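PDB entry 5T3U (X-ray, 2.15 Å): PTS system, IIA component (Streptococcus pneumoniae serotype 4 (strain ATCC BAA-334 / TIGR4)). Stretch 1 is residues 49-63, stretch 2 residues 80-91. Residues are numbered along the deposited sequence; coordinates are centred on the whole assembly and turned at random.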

# COMPACT_ATOMS: atom_id res chain seq x y z
N ASN A 49 -1.81 -14.56 -17.43
CA ASN A 49 -2.55 -15.64 -16.73
C ASN A 49 -1.75 -16.14 -15.54
O ASN A 49 -0.56 -15.87 -15.44
CB ASN A 49 -2.88 -16.79 -17.70
CG ASN A 49 -1.64 -17.44 -18.24
OD1 ASN A 49 -0.95 -18.15 -17.51
ND2 ASN A 49 -1.31 -17.14 -19.49
N ILE A 50 -2.40 -16.85 -14.63
CA ILE A 50 -1.75 -17.35 -13.43
C ILE A 50 -0.76 -18.50 -13.69
O ILE A 50 -0.03 -18.90 -12.77
CB ILE A 50 -2.75 -17.77 -12.30
CG1 ILE A 50 -3.73 -18.82 -12.82
CG2 ILE A 50 -3.52 -16.52 -11.76
CD1 ILE A 50 -4.66 -19.37 -11.77
N VAL A 51 -0.74 -19.01 -14.92
CA VAL A 51 0.13 -20.15 -15.25
C VAL A 51 1.53 -19.63 -15.45
O VAL A 51 2.47 -20.14 -14.82
CB VAL A 51 -0.41 -21.00 -16.47
CG1 VAL A 51 0.67 -21.98 -17.00
CG2 VAL A 51 -1.69 -21.72 -16.08
N GLU A 52 1.69 -18.59 -16.27
CA GLU A 52 3.00 -17.94 -16.43
C GLU A 52 3.45 -17.23 -15.13
O GLU A 52 4.61 -17.35 -14.72
CB GLU A 52 3.02 -16.97 -17.62
CG GLU A 52 2.24 -15.65 -17.42
CD GLU A 52 1.80 -14.96 -18.73
OE1 GLU A 52 0.58 -14.71 -18.94
OE2 GLU A 52 2.68 -14.66 -19.57
N PHE A 53 2.53 -16.53 -14.48
CA PHE A 53 2.83 -15.77 -13.26
C PHE A 53 3.39 -16.67 -12.13
O PHE A 53 4.38 -16.35 -11.46
CB PHE A 53 1.56 -15.03 -12.81
CG PHE A 53 1.65 -14.44 -11.42
CD1 PHE A 53 1.07 -15.10 -10.34
CD2 PHE A 53 2.32 -13.24 -11.20
CE1 PHE A 53 1.17 -14.58 -9.05
CE2 PHE A 53 2.41 -12.69 -9.91
CZ PHE A 53 1.84 -13.35 -8.84
N GLU A 54 2.71 -17.79 -11.92
CA GLU A 54 3.05 -18.81 -10.94
C GLU A 54 4.54 -19.20 -10.92
O GLU A 54 5.16 -19.28 -9.85
CB GLU A 54 2.20 -20.02 -11.33
CG GLU A 54 2.24 -21.16 -10.47
CD GLU A 54 3.40 -22.06 -10.77
OE1 GLU A 54 3.56 -22.61 -11.92
OE2 GLU A 54 4.15 -22.22 -9.81
N HIS A 55 5.14 -19.45 -12.07
CA HIS A 55 6.52 -19.89 -12.01
C HIS A 55 7.53 -18.76 -11.90
O HIS A 55 8.58 -18.93 -11.30
CB HIS A 55 6.88 -20.96 -13.05
CG HIS A 55 6.52 -20.60 -14.45
ND1 HIS A 55 7.13 -19.57 -15.13
CD2 HIS A 55 5.65 -21.17 -15.32
CE1 HIS A 55 6.61 -19.48 -16.35
NE2 HIS A 55 5.72 -20.45 -16.49
N TYR A 56 7.16 -17.58 -12.40
CA TYR A 56 7.92 -16.36 -12.15
C TYR A 56 8.01 -16.10 -10.68
O TYR A 56 9.09 -15.81 -10.16
CB TYR A 56 7.23 -15.13 -12.75
CG TYR A 56 7.27 -15.00 -14.24
CD1 TYR A 56 8.34 -15.49 -15.00
CD2 TYR A 56 6.24 -14.32 -14.90
CE1 TYR A 56 8.36 -15.33 -16.42
CE2 TYR A 56 6.24 -14.15 -16.28
CZ TYR A 56 7.30 -14.65 -17.03
OH TYR A 56 7.26 -14.46 -18.39
N PHE A 57 6.85 -16.20 -10.02
CA PHE A 57 6.74 -16.08 -8.57
C PHE A 57 7.63 -17.07 -7.81
O PHE A 57 8.40 -16.69 -6.93
CB PHE A 57 5.27 -16.23 -8.09
CG PHE A 57 5.10 -15.96 -6.63
CD1 PHE A 57 4.76 -14.70 -6.18
CD2 PHE A 57 5.36 -16.95 -5.69
CE1 PHE A 57 4.65 -14.43 -4.80
CE2 PHE A 57 5.26 -16.70 -4.33
CZ PHE A 57 4.91 -15.42 -3.89
N LYS A 58 7.50 -18.36 -8.15
CA LYS A 58 8.29 -19.41 -7.54
C LYS A 58 9.77 -19.10 -7.69
O LYS A 58 10.52 -19.17 -6.73
CB LYS A 58 7.93 -20.78 -8.13
CG LYS A 58 8.78 -21.97 -7.59
CD LYS A 58 8.48 -23.27 -8.40
CE LYS A 58 9.10 -24.52 -7.74
NZ LYS A 58 10.59 -24.36 -7.54
N ASN A 59 10.17 -18.75 -8.91
CA ASN A 59 11.56 -18.39 -9.21
C ASN A 59 12.09 -17.21 -8.42
O ASN A 59 13.24 -17.23 -7.98
CB ASN A 59 11.72 -18.13 -10.73
CG ASN A 59 11.79 -19.42 -11.55
OD1 ASN A 59 11.92 -20.52 -11.01
ND2 ASN A 59 11.69 -19.28 -12.87
N GLN A 60 11.28 -16.16 -8.23
CA GLN A 60 11.69 -15.01 -7.39
C GLN A 60 11.97 -15.42 -5.94
O GLN A 60 12.97 -14.98 -5.35
CB GLN A 60 10.64 -13.87 -7.39
CG GLN A 60 10.33 -13.27 -8.74
CD GLN A 60 11.42 -12.36 -9.24
OE1 GLN A 60 12.51 -12.81 -9.59
NE2 GLN A 60 11.13 -11.03 -9.27
N VAL A 61 11.11 -16.26 -5.36
CA VAL A 61 11.32 -16.67 -3.97
C VAL A 61 12.56 -17.59 -3.84
O VAL A 61 13.40 -17.38 -2.96
CB VAL A 61 10.09 -17.35 -3.32
CG1 VAL A 61 10.44 -17.87 -1.92
CG2 VAL A 61 8.90 -16.40 -3.21
N ASP A 62 12.67 -18.58 -4.74
CA ASP A 62 13.81 -19.50 -4.76
C ASP A 62 15.14 -18.75 -4.88
O ASP A 62 16.08 -19.01 -4.13
CB ASP A 62 13.69 -20.48 -5.94
CG ASP A 62 12.58 -21.50 -5.76
OD1 ASP A 62 12.10 -21.70 -4.62
OD2 ASP A 62 12.20 -22.14 -6.77
N GLU A 63 15.21 -17.82 -5.82
CA GLU A 63 16.43 -17.06 -6.02
C GLU A 63 16.81 -16.15 -4.85
O GLU A 63 17.98 -15.95 -4.55
CB GLU A 63 16.39 -16.30 -7.34
CG GLU A 63 16.57 -17.25 -8.51
CD GLU A 63 16.13 -16.65 -9.84
OE1 GLU A 63 15.58 -17.43 -10.65
OE2 GLU A 63 16.33 -15.43 -10.06
N GLY A 80 -6.27 -12.62 -3.33
CA GLY A 80 -5.66 -12.26 -4.62
C GLY A 80 -4.78 -13.41 -5.14
O GLY A 80 -4.42 -14.30 -4.37
N SER A 81 -4.42 -13.37 -6.42
CA SER A 81 -3.64 -14.47 -7.02
C SER A 81 -2.20 -14.52 -6.47
O SER A 81 -1.73 -15.62 -6.17
CB SER A 81 -3.64 -14.42 -8.55
OG SER A 81 -4.95 -14.59 -9.08
N PRO A 82 -1.51 -13.35 -6.31
CA PRO A 82 -0.19 -13.43 -5.65
C PRO A 82 -0.26 -14.16 -4.31
O PRO A 82 0.59 -15.04 -4.02
CB PRO A 82 0.21 -11.94 -5.47
CG PRO A 82 -0.49 -11.25 -6.63
CD PRO A 82 -1.83 -11.96 -6.71
N ASN A 83 -1.24 -13.81 -3.48
CA ASN A 83 -1.34 -14.51 -2.19
C ASN A 83 -1.69 -15.98 -2.35
O ASN A 83 -1.17 -16.80 -1.60
CB ASN A 83 -2.35 -13.88 -1.26
CG ASN A 83 -2.06 -14.20 0.19
OD1 ASN A 83 -2.74 -15.00 0.82
ND2 ASN A 83 -1.02 -13.60 0.71
N ASN A 84 -2.61 -16.32 -3.28
CA ASN A 84 -3.01 -17.72 -3.48
C ASN A 84 -1.80 -18.60 -3.87
O ASN A 84 -1.61 -19.69 -3.33
CB ASN A 84 -4.09 -17.85 -4.55
CG ASN A 84 -5.45 -17.34 -4.09
OD1 ASN A 84 -5.77 -17.28 -2.89
ND2 ASN A 84 -6.28 -16.99 -5.07
N VAL A 85 -1.02 -18.09 -4.81
CA VAL A 85 0.18 -18.75 -5.30
C VAL A 85 1.23 -18.91 -4.19
O VAL A 85 1.78 -20.01 -3.99
CB VAL A 85 0.72 -18.01 -6.56
CG1 VAL A 85 2.11 -18.46 -6.92
CG2 VAL A 85 -0.21 -18.22 -7.75
N ALA A 86 1.51 -17.83 -3.46
CA ALA A 86 2.50 -17.87 -2.38
C ALA A 86 2.17 -18.97 -1.36
O ALA A 86 3.05 -19.76 -0.96
CB ALA A 86 2.60 -16.53 -1.68
N LEU A 87 0.92 -18.99 -0.91
CA LEU A 87 0.51 -19.92 0.12
C LEU A 87 0.58 -21.38 -0.39
O LEU A 87 1.06 -22.25 0.33
CB LEU A 87 -0.91 -19.60 0.61
CG LEU A 87 -1.39 -20.42 1.81
CD1 LEU A 87 -0.59 -20.17 3.07
CD2 LEU A 87 -2.88 -20.16 2.10
N SER A 88 0.13 -21.63 -1.62
CA SER A 88 0.14 -22.99 -2.11
C SER A 88 1.57 -23.47 -2.35
O SER A 88 1.91 -24.58 -1.95
CB SER A 88 -0.75 -23.16 -3.34
OG SER A 88 -2.04 -23.61 -2.94
N ARG A 89 2.39 -22.61 -2.96
CA ARG A 89 3.74 -23.01 -3.33
C ARG A 89 4.66 -23.19 -2.12
O ARG A 89 5.48 -24.12 -2.10
CB ARG A 89 4.32 -22.05 -4.39
CG ARG A 89 5.73 -22.40 -4.85
CD ARG A 89 5.79 -23.81 -5.48
NE ARG A 89 5.27 -23.80 -6.84
CZ ARG A 89 5.33 -24.83 -7.69
NH1 ARG A 89 5.87 -26.00 -7.31
NH2 ARG A 89 4.85 -24.70 -8.92
N PHE A 90 4.51 -22.34 -1.10
CA PHE A 90 5.42 -22.35 0.05
C PHE A 90 4.77 -22.65 1.38
O PHE A 90 5.31 -22.31 2.43
CB PHE A 90 6.24 -21.03 0.08
CG PHE A 90 7.08 -20.83 -1.17
CD1 PHE A 90 8.24 -21.58 -1.37
CD2 PHE A 90 6.69 -19.94 -2.15
CE1 PHE A 90 9.02 -21.43 -2.52
CE2 PHE A 90 7.45 -19.77 -3.32
CZ PHE A 90 8.62 -20.52 -3.50
N LEU A 91 3.62 -23.33 1.33
CA LEU A 91 2.78 -23.61 2.50
C LEU A 91 3.55 -24.03 3.74
O LEU A 91 3.36 -23.45 4.81
CB LEU A 91 1.73 -24.68 2.17
CG LEU A 91 0.76 -25.04 3.31
CD1 LEU A 91 -0.08 -23.81 3.75
CD2 LEU A 91 -0.12 -26.22 2.93

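What polar link joins the two helices? Across the contact there is a single hydrogen bond, and it is also a salt bridge: Arg-89 NH2 donates to Glu-54 OE2 at 2.7 Å, with an N-H...acceptor angle of 165°, close to straight. The carboxylate oxygen lies at the edge of the guanidinium, near its plane, which is where the N-H bonds of that group point. The CA-to-CB bond of Glu-54 points sideways, yet the end of its side chain comes nearer to the other helix and so reaches the arginine.

What does the amine of Lys-58, which lies beside the same arginine, bind? It has an acceptor one turn further along its own helix: Lys-58 NZ bonds to Asp-62 OD2 at 2.8 Å, again as part of a salt bridge. Toward Arg-89 the lysine offers carbon instead. Lys-58 CE lies over one face of the guanidinium, 3.6 Å from Arg-89 NH1, so two positively charged side chains pack together while each has a carboxylate partner.

How are the remaining polar groups near the contact satisfied? Mostly within their own helix. The carbonyl oxygens that approach aromatic rings are already acceptors in the backbone: Ser-81 O takes Val-85 N, Pro-82 O takes Ala-86 N, and Lys-58 O takes Asp-62 N, so their approaches to Phe-53, Phe-57 and Phe-90 leave no acceptor unmet. At the start of the first helix, outside the contact, Asn-49 OD1 caps the free amides by accepting from Val-51 N at 2.7 Å and from Glu-52 N at 2.9 Å. Glu-52 OE1 returns the bond by accepting from Asn-49 N at 2.8 Å. Ser-81 OG, by contrast, meets carbon across the contact, 3.6 Å from Ile-50 CG2.

What fills the space between the helices, whose axes approach to 10.1 Å at an angle of 58°? Two phenylalanines act as reciprocal knobs. Phe-57 sits among Pro-82, Val-85, Ala-86 and Phe-90, with Phe-57 CZ 3.4 Å from Ala-86 CB. Phe-90 sits among Phe-57, Lys-58, Val-61 and Asp-62. Val-61 CG1 lies over one face of the Phe-90 ring, 3.8 Å from the ring centroid, in a CH-pi contact, whereas Asp-62 OD1 lies at the edge, 3.7 Å from Phe-90 CE1. Nearer the helix starts, Phe-53 CZ packs 3.8 Å from Pro-82 CG.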